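Local coordinates for acyl-CoA dehydrogenase domain protein Tcur3481 (Thermomonospora curvata, PDB 6WY9) that binds FAD and, as a member of the acyl-CoA dehydrogenase family, probably takes part in flavin-dependent oxidation of acyl-CoA substrates, at residues T120-E125 with L163-T168; G149-V154 with G199-D204; H240-Y245 with Y328-Y333. One frame throughout, in Å; residues are numbered along the deposited sequence.

Interaction 1 (T120-E125 with L163-T168); sequences TVALEE and LLVSAT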
ATOM      1  N   THR B 120     -30.214 -20.907   3.120  1.00 46.26           N
ATOM      2  CA  THR B 120     -29.048 -20.227   2.578  1.00 45.79           C
ATOM      3  C   THR B 120     -29.545 -19.191   1.583  1.00 45.97           C
ATOM      4  O   THR B 120     -30.744 -19.077   1.311  1.00 44.79           O
ATOM      5  CB  THR B 120     -28.040 -21.223   1.959  1.00 45.51           C
ATOM      6  OG1 THR B 120     -26.894 -20.508   1.487  1.00 43.16           O
ATOM      7  CG2 THR B 120     -28.685 -22.016   0.793  1.00 46.40           C
ATOM      8  N   VAL B 121     -28.604 -18.398   1.073  1.00 45.86           N
ATOM      9  CA  VAL B 121     -28.915 -17.346   0.121  1.00 43.71           C
ATOM     10  C   VAL B 121     -28.057 -17.547  -1.119  1.00 44.72           C
ATOM     11  O   VAL B 121     -26.866 -17.881  -1.018  1.00 44.29           O
ATOM     12  CB  VAL B 121     -28.685 -15.958   0.741  1.00 43.17           C
ATOM     13  CG1 VAL B 121     -29.537 -15.857   1.982  1.00 44.69           C
ATOM     14  CG2 VAL B 121     -27.176 -15.739   1.098  1.00 39.79           C
ATOM     15  N   ALA B 122     -28.670 -17.316  -2.273  1.00 43.01           N
ATOM     16  CA  ALA B 122     -28.067 -17.491  -3.592  1.00 43.23           C
ATOM     17  C   ALA B 122     -28.089 -16.109  -4.240  1.00 43.16           C
ATOM     18  O   ALA B 122     -29.034 -15.741  -4.934  1.00 43.71           O
ATOM     19  CB  ALA B 122     -28.829 -18.550  -4.420  1.00 44.37           C
ATOM     20  N   LEU B 123     -27.028 -15.339  -3.982  1.00 41.62           N
ATOM     21  CA  LEU B 123     -26.932 -13.944  -4.358  1.00 41.70           C
ATOM     22  C   LEU B 123     -25.884 -13.721  -5.427  1.00 42.52           C
ATOM     23  O   LEU B 123     -25.725 -12.586  -5.866  1.00 42.37           O
ATOM     24  CB  LEU B 123     -26.597 -13.084  -3.109  1.00 40.75           C
ATOM     25  CG  LEU B 123     -27.596 -13.224  -1.949  1.00 40.90           C
ATOM     26  CD1 LEU B 123     -27.134 -12.397  -0.739  1.00 41.04           C
ATOM     27  CD2 LEU B 123     -28.958 -12.714  -2.469  1.00 41.65           C
ATOM     28  N   GLU B 124     -25.146 -14.763  -5.843  1.00 42.07           N
ATOM     29  CA  GLU B 124     -24.057 -14.570  -6.788  1.00 41.75           C
ATOM     30  C   GLU B 124     -24.236 -15.404  -8.053  1.00 42.84           C
ATOM     31  O   GLU B 124     -24.912 -16.441  -8.047  1.00 45.11           O
ATOM     32  CB  GLU B 124     -22.717 -14.889  -6.113  1.00 38.98           C
ATOM     33  CG  GLU B 124     -22.372 -13.856  -5.027  1.00 39.61           C
ATOM     34  CD  GLU B 124     -21.118 -14.273  -4.232  1.00 39.72           C
ATOM     35  OE1 GLU B 124     -21.166 -15.275  -3.485  1.00 37.57           O
ATOM     36  OE2 GLU B 124     -20.069 -13.607  -4.403  1.00 38.46           O
ATOM     37  N   GLU B 125     -23.562 -14.947  -9.124  1.00 41.25           N
ATOM     38  CA  GLU B 125     -23.569 -15.555 -10.448  1.00 41.73           C
ATOM     39  C   GLU B 125     -22.164 -15.550 -11.045  1.00 43.10           C
ATOM     40  O   GLU B 125     -21.336 -14.688 -10.727  1.00 44.27           O
ATOM     41  CB  GLU B 125     -24.562 -14.838 -11.421  1.00 41.80           C
ATOM     42  CG  GLU B 125     -26.035 -15.086 -10.984  1.00 42.94           C
ATOM     43  CD  GLU B 125     -27.056 -14.275 -11.771  1.00 46.20           C
ATOM     44  OE1 GLU B 125     -26.638 -13.474 -12.644  1.00 46.81           O
ATOM     45  OE2 GLU B 125     -28.270 -14.427 -11.498  1.00 47.39           O
ATOM     46  N   LEU B 163     -34.042 -21.674   0.181  1.00 53.40           N
ATOM     47  CA  LEU B 163     -33.063 -20.717  -0.308  1.00 52.65           C
ATOM     48  C   LEU B 163     -33.765 -19.425  -0.702  1.00 51.51           C
ATOM     49  O   LEU B 163     -34.835 -19.458  -1.313  1.00 53.21           O
ATOM     50  CB  LEU B 163     -32.327 -21.241  -1.545  1.00 53.68           C
ATOM     51  CG  LEU B 163     -31.663 -22.618  -1.554  1.00 56.40           C
ATOM     52  CD1 LEU B 163     -32.702 -23.674  -1.887  1.00 57.92           C
ATOM     53  CD2 LEU B 163     -30.526 -22.621  -2.593  1.00 56.30           C
ATOM     54  N   LEU B 164     -33.154 -18.290  -0.367  1.00 49.90           N
ATOM     55  CA  LEU B 164     -33.524 -17.026  -0.978  1.00 48.63           C
ATOM     56  C   LEU B 164     -32.647 -16.819  -2.207  1.00 48.56           C
ATOM     57  O   LEU B 164     -31.412 -16.789  -2.093  1.00 50.34           O
ATOM     58  CB  LEU B 164     -33.353 -15.875   0.011  1.00 47.13           C
ATOM     59  CG  LEU B 164     -34.069 -16.028   1.336  1.00 48.01           C
ATOM     60  CD1 LEU B 164     -33.973 -14.749   2.138  1.00 48.27           C
ATOM     61  CD2 LEU B 164     -35.585 -16.457   1.120  1.00 49.31           C
ATOM     62  N   VAL B 165     -33.280 -16.643  -3.366  1.00 46.82           N
ATOM     63  CA  VAL B 165     -32.622 -16.582  -4.673  1.00 44.97           C
ATOM     64  C   VAL B 165     -32.921 -15.222  -5.301  1.00 44.74           C
ATOM     65  O   VAL B 165     -34.092 -14.872  -5.457  1.00 44.93           O
ATOM     66  CB  VAL B 165     -33.144 -17.697  -5.605  1.00 45.55           C
ATOM     67  CG1 VAL B 165     -32.558 -17.555  -7.047  1.00 46.82           C
ATOM     68  CG2 VAL B 165     -32.897 -19.076  -5.006  1.00 45.85           C
ATOM     69  N   SER B 166     -31.878 -14.479  -5.697  1.00 43.97           N
ATOM     70  CA  SER B 166     -32.092 -13.216  -6.389  1.00 44.17           C
ATOM     71  C   SER B 166     -32.294 -13.475  -7.888  1.00 45.77           C
ATOM     72  O   SER B 166     -31.632 -14.339  -8.482  1.00 45.52           O
ATOM     73  CB  SER B 166     -30.910 -12.254  -6.119  1.00 43.52           C
ATOM     74  OG  SER B 166     -29.728 -12.673  -6.776  1.00 41.78           O
ATOM     75  N   ALA B 167     -33.256 -12.762  -8.481  1.00 46.23           N
ATOM     76  CA  ALA B 167     -33.629 -12.906  -9.892  1.00 48.22           C
ATOM     77  C   ALA B 167     -34.272 -11.609 -10.386  1.00 49.83           C
ATOM     78  O   ALA B 167     -34.789 -10.812  -9.598  1.00 52.74           O
ATOM     79  CB  ALA B 167     -34.592 -14.085 -10.104  1.00 48.35           C
ATOM     80  N   THR B 168     -34.241 -11.404 -11.694  1.00 48.89           N
ATOM     81  CA  THR B 168     -34.873 -10.229 -12.305  1.00 51.55           C
ATOM     82  C   THR B 168     -36.204 -10.629 -12.935  1.00 55.01           C
ATOM     83  O   THR B 168     -36.255 -11.514 -13.808  1.00 56.13           O
ATOM     84  CB  THR B 168     -33.926  -9.578 -13.313  1.00 51.50           C
ATOM     85  OG1 THR B 168     -32.767  -9.100 -12.596  1.00 50.72           O
ATOM     86  CG2 THR B 168     -34.607  -8.388 -14.093  1.00 54.41           C
TER
HETATM   87  O   HOH W   1     -27.989 -10.923  -5.685  1.00 40.13           O
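Thr120-Ala122 and Leu163-Ser166 pair as neighbouring parallel strands in the mixed sheet of the beta domain characteristic of the acyl-CoA dehydrogenase fold. Leu164 is gripped at both backbone ends: its N donates to Thr120 O at 3.0 Å, and its O accepts Ala122 N at 2.8 Å. One step on, Ser166 N reaches Ala122 O at 3.2 Å in a nearly straight bond (171° at hydrogen). Thr120 and Leu163 lie side by side, pointing the same way, with Thr120 CG2 3.8 Å from Leu163 CG. OG1, anti to the backbone N (chi1 -178°), bonds Pro155 O. Ala122 CB meets Val165 CG2 at 4.1 Å on this face, over which strand 144-154 packs. Val121 and Leu164 point the other way, toward Ala93 of helix 87-100. Past Ala122 the strand pairing gives way to water: one molecule donates to Leu123 O (2.8 Å) and accepts from Ser166 OG (2.7 Å). Leu123 CD2 still touches Ser166 CB. Direct amide bonds thus hold the strands where methyl groups pack on both faces, while the water bridges the buried serine hydroxyl to a carbonyl where the chains diverge.

Interaction 2 (G149-V154 with G199-D204); sequences GTKAVV and GNLTLD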
ATOM      1  N   GLY B 149     -32.314 -19.963 -14.528  1.00 52.97           N
ATOM      2  CA  GLY B 149     -30.977 -19.416 -14.575  1.00 51.26           C
ATOM      3  C   GLY B 149     -30.064 -20.323 -13.775  1.00 52.23           C
ATOM      4  O   GLY B 149     -30.416 -21.472 -13.477  1.00 53.45           O
ATOM      5  N   THR B 150     -28.901 -19.785 -13.428  1.00 51.77           N
ATOM      6  CA  THR B 150     -27.934 -20.491 -12.593  1.00 51.58           C
ATOM      7  C   THR B 150     -27.405 -19.516 -11.568  1.00 49.10           C
ATOM      8  O   THR B 150     -27.235 -18.332 -11.879  1.00 47.68           O
ATOM      9  CB  THR B 150     -26.758 -20.992 -13.404  1.00 54.11           C
ATOM     10  OG1 THR B 150     -26.192 -19.851 -14.031  1.00 55.83           O
ATOM     11  CG2 THR B 150     -27.205 -21.931 -14.503  1.00 55.18           C
ATOM     12  N   LYS B 151     -27.106 -20.009 -10.369  1.00 46.52           N
ATOM     13  CA  LYS B 151     -26.440 -19.194  -9.359  1.00 45.29           C
ATOM     14  C   LYS B 151     -25.141 -19.875  -8.956  1.00 45.27           C
ATOM     15  O   LYS B 151     -25.031 -21.111  -8.992  1.00 46.32           O
ATOM     16  CB  LYS B 151     -27.309 -18.984  -8.110  1.00 45.04           C
ATOM     17  CG  LYS B 151     -28.749 -18.626  -8.405  1.00 45.04           C
ATOM     18  CD  LYS B 151     -28.893 -17.247  -9.121  1.00 46.03           C
ATOM     19  CE  LYS B 151     -28.533 -16.058  -8.192  1.00 43.46           C
ATOM     20  NZ  LYS B 151     -28.717 -14.778  -8.924  1.00 44.14           N
ATOM     21  N   ALA B 152     -24.161 -19.073  -8.581  1.00 41.84           N
ATOM     22  CA  ALA B 152     -22.821 -19.573  -8.320  1.00 41.59           C
ATOM     23  C   ALA B 152     -22.586 -19.795  -6.828  1.00 40.81           C
ATOM     24  O   ALA B 152     -22.896 -18.930  -6.001  1.00 38.82           O
ATOM     25  CB  ALA B 152     -21.771 -18.580  -8.863  1.00 40.12           C
ATOM     26  N   VAL B 153     -21.935 -20.919  -6.502  1.00 40.17           N
ATOM     27  CA  VAL B 153     -21.302 -21.110  -5.199  1.00 40.69           C
ATOM     28  C   VAL B 153     -22.225 -20.654  -4.075  1.00 40.58           C
ATOM     29  O   VAL B 153     -21.862 -19.813  -3.239  1.00 39.90           O
ATOM     30  CB  VAL B 153     -19.919 -20.403  -5.089  1.00 40.93           C
ATOM     31  CG1 VAL B 153     -18.849 -21.124  -5.943  1.00 41.54           C
ATOM     32  CG2 VAL B 153     -19.966 -18.889  -5.404  1.00 40.44           C
ATOM     33  N   VAL B 154     -23.399 -21.252  -4.013  1.00 40.65           N
ATOM     34  CA  VAL B 154     -24.320 -21.019  -2.906  1.00 42.50           C
ATOM     35  C   VAL B 154     -23.748 -21.627  -1.634  1.00 43.14           C
ATOM     36  O   VAL B 154     -23.444 -22.827  -1.617  1.00 43.67           O
ATOM     37  CB  VAL B 154     -25.693 -21.627  -3.241  1.00 42.53           C
ATOM     38  CG1 VAL B 154     -26.655 -21.446  -2.075  1.00 43.44           C
ATOM     39  CG2 VAL B 154     -26.183 -21.008  -4.548  1.00 43.16           C
ATOM     40  N   GLY B 199     -22.842 -24.895  -3.494  1.00 45.09           N
ATOM     41  CA  GLY B 199     -23.562 -25.534  -4.589  1.00 46.17           C
ATOM     42  C   GLY B 199     -23.668 -24.571  -5.773  1.00 46.17           C
ATOM     43  O   GLY B 199     -24.008 -23.398  -5.585  1.00 45.52           O
ATOM     44  N   ASN B 200     -23.317 -25.022  -6.977  1.00 45.91           N
ATOM     45  CA  ASN B 200     -23.646 -24.276  -8.196  1.00 45.88           C
ATOM     46  C   ASN B 200     -25.065 -24.695  -8.575  1.00 47.82           C
ATOM     47  O   ASN B 200     -25.320 -25.870  -8.843  1.00 48.50           O
ATOM     48  CB  ASN B 200     -22.642 -24.545  -9.317  1.00 45.48           C
ATOM     49  CG  ASN B 200     -21.197 -24.161  -8.926  1.00 43.00           C
ATOM     50  OD1 ASN B 200     -20.984 -23.229  -8.156  1.00 41.62           O
ATOM     51  ND2 ASN B 200     -20.210 -24.869  -9.473  1.00 41.65           N
ATOM     52  N   LEU B 201     -25.991 -23.742  -8.528  1.00 48.00           N
ATOM     53  CA  LEU B 201     -27.425 -23.996  -8.541  1.00 51.03           C
ATOM     54  C   LEU B 201     -27.970 -23.849  -9.963  1.00 51.45           C
ATOM     55  O   LEU B 201     -27.715 -22.829 -10.617  1.00 50.76           O
ATOM     56  CB  LEU B 201     -28.094 -22.979  -7.612  1.00 54.09           C
ATOM     57  CG  LEU B 201     -29.010 -23.320  -6.437  1.00 58.49           C
ATOM     58  CD1 LEU B 201     -29.923 -22.100  -6.170  1.00 59.32           C
ATOM     59  CD2 LEU B 201     -29.815 -24.633  -6.674  1.00 60.59           C
ATOM     60  N   THR B 202     -28.694 -24.857 -10.457  1.00 50.92           N
ATOM     61  CA  THR B 202     -29.411 -24.739 -11.729  1.00 53.50           C
ATOM     62  C   THR B 202     -30.909 -24.683 -11.449  1.00 53.96           C
ATOM     63  O   THR B 202     -31.447 -25.547 -10.742  1.00 55.20           O
ATOM     64  CB  THR B 202     -29.098 -25.897 -12.698  1.00 56.20           C
ATOM     65  OG1 THR B 202     -27.740 -25.817 -13.146  1.00 57.93           O
ATOM     66  CG2 THR B 202     -29.986 -25.817 -13.933  1.00 57.48           C
ATOM     67  N   LEU B 203     -31.584 -23.676 -12.013  1.00 53.08           N
ATOM     68  CA  LEU B 203     -33.017 -23.487 -11.833  1.00 52.62           C
ATOM     69  C   LEU B 203     -33.696 -23.580 -13.190  1.00 55.58           C
ATOM     70  O   LEU B 203     -33.437 -22.767 -14.080  1.00 54.47           O
ATOM     71  CB  LEU B 203     -33.315 -22.137 -11.181  1.00 51.64           C
ATOM     72  CG  LEU B 203     -32.667 -21.902  -9.827  1.00 50.19           C
ATOM     73  CD1 LEU B 203     -31.509 -20.968  -9.991  1.00 49.22           C
ATOM     74  CD2 LEU B 203     -33.684 -21.277  -8.893  1.00 51.31           C
ATOM     75  N   ASP B 204     -34.564 -24.564 -13.357  1.00 58.54           N
ATOM     76  CA  ASP B 204     -35.281 -24.705 -14.620  1.00 61.29           C
ATOM     77  C   ASP B 204     -36.763 -24.516 -14.296  1.00 60.91           C
ATOM     78  O   ASP B 204     -37.447 -25.459 -13.880  1.00 60.48           O
ATOM     79  CB  ASP B 204     -34.948 -26.046 -15.246  1.00 66.24           C
ATOM     80  CG  ASP B 204     -35.758 -26.344 -16.473  1.00 72.12           C
ATOM     81  OD1 ASP B 204     -36.496 -25.467 -16.973  1.00 73.14           O
ATOM     82  OD2 ASP B 204     -35.660 -27.503 -16.925  1.00 75.62           O
TER
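Lys151 and Leu201 form a hydrogen-bonded antiparallel pair, Lys151 N giving to Leu201 O (2.9 Å) and Leu201 N to Lys151 O (2.8 Å). Gly149 and Leu203 repeat the pattern with two further bonds. Leu203 CD1 ends 4.0 Å from Lys151 CG, and Val154 CG2 lies 4.1 Å from Leu201 CG; the side chains of each pair cross obliquely. Between Lys151 and Val154 the register slips by one residue in a G1 beta bulge, Val153 and Val154 both facing Gly199. Val153 takes a left-handed backbone conformation (phi 45°). Val154 N bonds Gly199 O at 2.7 Å, whereas Val153 N turns to a side chain, Asn200 OD1, at 3.0 Å and in the plane of the amide. The other end of that amide, ND2, donates to the backbone of a neighbouring subunit. Further out, the lysine chain, bent at chi2 and chi3, turns away from the strand pair, and its NZ makes a salt bridge with Glu125 OE2 and a hydrogen bond with Ser166 O. The asparagine therefore gives the extra amide of the bulge an acceptor while joining it to the subunit interface, and the ammonium group of buried Lys151 has both a charged and a neutral acceptor.

Interaction 3 (H240-Y245 with Y328-Y333); sequences HITASY and YPIHRY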
ATOM      1  N   HIS B 240      -4.582 -12.306  17.226  1.00 37.79           N
ATOM      2  CA  HIS B 240      -4.333 -12.815  18.568  1.00 39.75           C
ATOM      3  C   HIS B 240      -3.390 -14.017  18.527  1.00 38.76           C
ATOM      4  O   HIS B 240      -2.411 -14.075  19.278  1.00 37.09           O
ATOM      5  CB  HIS B 240      -5.651 -13.167  19.267  1.00 43.63           C
ATOM      6  CG  HIS B 240      -5.461 -13.664  20.675  1.00 49.64           C
ATOM      7  ND1 HIS B 240      -5.166 -12.824  21.730  1.00 51.90           N
ATOM      8  CD2 HIS B 240      -5.479 -14.914  21.192  1.00 51.65           C
ATOM      9  CE1 HIS B 240      -5.024 -13.536  22.838  1.00 53.33           C
ATOM     10  NE2 HIS B 240      -5.204 -14.808  22.536  1.00 52.70           N
ATOM     11  N   ILE B 241      -3.652 -14.974  17.633  1.00 37.59           N
ATOM     12  CA  ILE B 241      -2.821 -16.179  17.560  1.00 39.29           C
ATOM     13  C   ILE B 241      -1.386 -15.809  17.191  1.00 36.96           C
ATOM     14  O   ILE B 241      -0.410 -16.352  17.735  1.00 37.34           O
ATOM     15  CB  ILE B 241      -3.411 -17.162  16.520  1.00 37.96           C
ATOM     16  CG1 ILE B 241      -4.680 -17.841  17.052  1.00 39.33           C
ATOM     17  CG2 ILE B 241      -2.320 -18.244  16.089  1.00 37.14           C
ATOM     18  CD1 ILE B 241      -5.523 -18.373  15.865  1.00 37.50           C
ATOM     19  N   THR B 242      -1.251 -14.888  16.238  1.00 37.23           N
ATOM     20  CA  THR B 242       0.054 -14.487  15.728  1.00 35.78           C
ATOM     21  C   THR B 242       0.868 -13.747  16.799  1.00 37.90           C
ATOM     22  O   THR B 242       2.071 -14.004  16.970  1.00 35.71           O
ATOM     23  CB  THR B 242      -0.166 -13.611  14.488  1.00 35.27           C
ATOM     24  OG1 THR B 242      -0.880 -14.391  13.524  1.00 35.93           O
ATOM     25  CG2 THR B 242       1.209 -13.221  13.881  1.00 34.27           C
ATOM     26  N   ALA B 243       0.209 -12.834  17.537  1.00 37.76           N
ATOM     27  CA  ALA B 243       0.848 -12.141  18.656  1.00 38.84           C
ATOM     28  C   ALA B 243       1.395 -13.135  19.683  1.00 39.13           C
ATOM     29  O   ALA B 243       2.539 -13.000  20.159  1.00 38.08           O
ATOM     30  CB  ALA B 243      -0.155 -11.186  19.317  1.00 39.60           C
ATOM     31  N   SER B 244       0.565 -14.114  20.090  1.00 38.08           N
ATOM     32  CA  SER B 244       1.029 -15.130  21.034  1.00 39.52           C
ATOM     33  C   SER B 244       2.212 -15.904  20.477  1.00 35.66           C
ATOM     34  O   SER B 244       3.160 -16.222  21.209  1.00 37.60           O
ATOM     35  CB  SER B 244      -0.108 -16.120  21.379  1.00 43.32           C
ATOM     36  OG  SER B 244      -1.217 -15.464  21.987  1.00 47.35           O
ATOM     37  N   TYR B 245       2.120 -16.333  19.219  1.00 34.97           N
ATOM     38  CA  TYR B 245       3.196 -17.122  18.630  1.00 36.57           C
ATOM     39  C   TYR B 245       4.516 -16.328  18.610  1.00 38.42           C
ATOM     40  O   TYR B 245       5.579 -16.865  18.953  1.00 38.96           O
ATOM     41  CB  TYR B 245       2.818 -17.567  17.198  1.00 36.30           C
ATOM     42  CG  TYR B 245       3.908 -18.386  16.541  1.00 36.11           C
ATOM     43  CD1 TYR B 245       4.088 -19.703  16.906  1.00 37.49           C
ATOM     44  CD2 TYR B 245       4.752 -17.843  15.564  1.00 35.06           C
ATOM     45  CE1 TYR B 245       5.099 -20.496  16.338  1.00 38.74           C
ATOM     46  CE2 TYR B 245       5.780 -18.636  14.971  1.00 34.98           C
ATOM     47  CZ  TYR B 245       5.949 -19.936  15.365  1.00 38.05           C
ATOM     48  OH  TYR B 245       6.926 -20.737  14.814  1.00 36.82           O
ATOM     49  N   TYR B 328      -1.572 -26.710  12.064  1.00 43.09           N
ATOM     50  CA  TYR B 328      -1.419 -25.521  12.884  1.00 41.74           C
ATOM     51  C   TYR B 328      -2.572 -24.575  12.525  1.00 42.20           C
ATOM     52  O   TYR B 328      -3.086 -24.656  11.409  1.00 40.25           O
ATOM     53  CB  TYR B 328      -0.040 -24.872  12.628  1.00 39.06           C
ATOM     54  CG  TYR B 328       0.223 -23.605  13.443  1.00 37.41           C
ATOM     55  CD1 TYR B 328       0.713 -23.687  14.765  1.00 37.94           C
ATOM     56  CD2 TYR B 328      -0.074 -22.335  12.908  1.00 36.21           C
ATOM     57  CE1 TYR B 328       0.928 -22.530  15.532  1.00 37.43           C
ATOM     58  CE2 TYR B 328       0.115 -21.169  13.628  1.00 35.68           C
ATOM     59  CZ  TYR B 328       0.624 -21.268  14.956  1.00 39.21           C
ATOM     60  OH  TYR B 328       0.827 -20.123  15.699  1.00 40.43           O
ATOM     61  N   PRO B 329      -3.065 -23.726  13.454  1.00 42.08           N
ATOM     62  CA  PRO B 329      -4.391 -23.133  13.227  1.00 41.71           C
ATOM     63  C   PRO B 329      -4.454 -22.009  12.212  1.00 38.22           C
ATOM     64  O   PRO B 329      -5.524 -21.785  11.632  1.00 35.64           O
ATOM     65  CB  PRO B 329      -4.801 -22.617  14.619  1.00 43.42           C
ATOM     66  CG  PRO B 329      -3.526 -22.612  15.433  1.00 42.78           C
ATOM     67  CD  PRO B 329      -2.707 -23.740  14.884  1.00 43.24           C
ATOM     68  N   ILE B 330      -3.358 -21.260  12.029  1.00 36.35           N
ATOM     69  CA  ILE B 330      -3.524 -19.938  11.426  1.00 37.14           C
ATOM     70  C   ILE B 330      -4.000 -20.053   9.971  1.00 37.92           C
ATOM     71  O   ILE B 330      -4.704 -19.166   9.485  1.00 37.30           O
ATOM     72  CB  ILE B 330      -2.219 -19.107  11.525  1.00 38.02           C
ATOM     73  CG1 ILE B 330      -2.494 -17.620  11.185  1.00 36.81           C
ATOM     74  CG2 ILE B 330      -1.116 -19.699  10.583  1.00 36.78           C
ATOM     75  CD1 ILE B 330      -3.335 -16.866  12.290  1.00 36.82           C
ATOM     76  N   HIS B 331      -3.637 -21.130   9.254  1.00 36.35           N
ATOM     77  CA  HIS B 331      -3.988 -21.208   7.829  1.00 36.41           C
ATOM     78  C   HIS B 331      -5.506 -21.135   7.598  1.00 36.32           C
ATOM     79  O   HIS B 331      -5.946 -20.730   6.519  1.00 34.96           O
ATOM     80  CB  HIS B 331      -3.476 -22.503   7.204  1.00 36.20           C
ATOM     81  CG  HIS B 331      -4.257 -23.710   7.633  1.00 37.21           C
ATOM     82  ND1 HIS B 331      -4.157 -24.232   8.915  1.00 37.09           N
ATOM     83  CD2 HIS B 331      -5.178 -24.471   6.988  1.00 38.53           C
ATOM     84  CE1 HIS B 331      -4.948 -25.289   9.024  1.00 38.50           C
ATOM     85  NE2 HIS B 331      -5.580 -25.455   7.871  1.00 38.07           N
ATOM     86  N   ARG B 332      -6.324 -21.541   8.577  1.00 36.07           N
ATOM     87  CA  ARG B 332      -7.773 -21.444   8.390  1.00 38.14           C
ATOM     88  C   ARG B 332      -8.231 -19.992   8.365  1.00 35.62           C
ATOM     89  O   ARG B 332      -9.176 -19.653   7.652  1.00 36.89           O
ATOM     90  CB  ARG B 332      -8.525 -22.220   9.491  1.00 37.31           C
ATOM     91  CG  ARG B 332      -8.307 -23.738   9.407  1.00 39.05           C
ATOM     92  CD  ARG B 332      -9.444 -24.522  10.104  1.00 37.15           C
ATOM     93  NE  ARG B 332      -9.097 -25.945  10.175  1.00 41.55           N
ATOM     94  CZ  ARG B 332      -8.221 -26.483  11.027  1.00 44.00           C
ATOM     95  NH1 ARG B 332      -7.971 -27.800  10.978  1.00 45.09           N
ATOM     96  NH2 ARG B 332      -7.618 -25.722  11.928  1.00 40.79           N
ATOM     97  N   TYR B 333      -7.605 -19.136   9.165  1.00 35.05           N
ATOM     98  CA  TYR B 333      -7.932 -17.708   9.134  1.00 33.53           C
ATOM     99  C   TYR B 333      -7.595 -17.118   7.773  1.00 35.79           C
ATOM    100  O   TYR B 333      -8.376 -16.341   7.204  1.00 35.97           O
ATOM    101  CB  TYR B 333      -7.165 -16.994  10.262  1.00 32.41           C
ATOM    102  CG  TYR B 333      -7.679 -17.475  11.601  1.00 33.72           C
ATOM    103  CD1 TYR B 333      -7.274 -18.708  12.125  1.00 34.74           C
ATOM    104  CD2 TYR B 333      -8.634 -16.736  12.298  1.00 34.46           C
ATOM    105  CE1 TYR B 333      -7.818 -19.187  13.325  1.00 35.71           C
ATOM    106  CE2 TYR B 333      -9.170 -17.199  13.515  1.00 34.42           C
ATOM    107  CZ  TYR B 333      -8.754 -18.423  14.009  1.00 36.11           C
ATOM    108  OH  TYR B 333      -9.288 -18.866  15.209  1.00 37.73           O
TER
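The rings of Tyr245 and Tyr328 meet in an offset edge-to-face pair, the edge of Tyr328 turned toward the face of Tyr245, with centroids 5.8 Å apart and planes at 69°. The hydroxyl leads the approach: Tyr328 OH comes 3.5 Å from Tyr245 CD1 and almost as near CB. One face of the Tyr328 ring carries Pro329 CD, displaced toward the rim, and Ile330 CG2 sits in plane at its edge. The carbonyl oxygens of Pro329 and Ile330 lie at the edge of the Tyr333 ring, which Ile241 CD1 approaches obliquely, 3.5 Å from CE1. Here the two side chains cross at about a right angle.

Ile241 forks to reach both ends of the 328-333 segment. CG2, anti to the backbone N, comes within 3.7 Å of Tyr328 OH and 4.2 Å of Ile330 CD1, whereas CG1 lies beside that N (chi1 -74°), and the extended second torsion (chi2 159°) brings CD1 to Tyr333. Ile330 CD1 also touches Thr242 OG1 at 3.7 Å, but that hydroxyl bonds Ala238 O in its own helix. No hydrogen bond joins the two segments, and the tyrosine hydroxyls find partners beyond them, Tyr328 OH at His319 NE2 and Tyr333 OH at Arg80 O. His319 thus both bonds and meets the ring of Tyr328 while stacking on Tyr245, which ties the two tyrosines to one shared ring.

His319 belongs to the flavin pocket; the side chain of Tyr245 lies about 3 Å from that of Arg249, an FAD-binding residue, and about 5 Å from a bound dihydroflavine-adenine dinucleotide. Helix 215-248 here packs apolar and aromatic side chains against the 328-333 segment, within the helical C-terminal domain of the acyl-CoA dehydrogenase family, beside its FAD site.

How the interactions relate
Interactions 1 and 2 share one mixed sheet, their centres 8 Å apart, and their segments alternate along the chain. They also touch: beyond the Glu125-Lys151 salt bridge, Glu124 O lies 2.8 Å from Ala152 N, a probable hydrogen bond. Interaction 1 is wholly buried, while interaction 2 runs from a buried bulge out to exposed threonines. Both rest mainly on backbone bonds, between parallel strands in one and antiparallel strands in the other, where a side-chain amide also takes part. Interaction 3, about 34 Å away centre to centre and with no atoms in touch, joins helical elements by side-chain packing alone and is partly buried. Only it adjoins the cofactor site; the two strand contacts lie away from it.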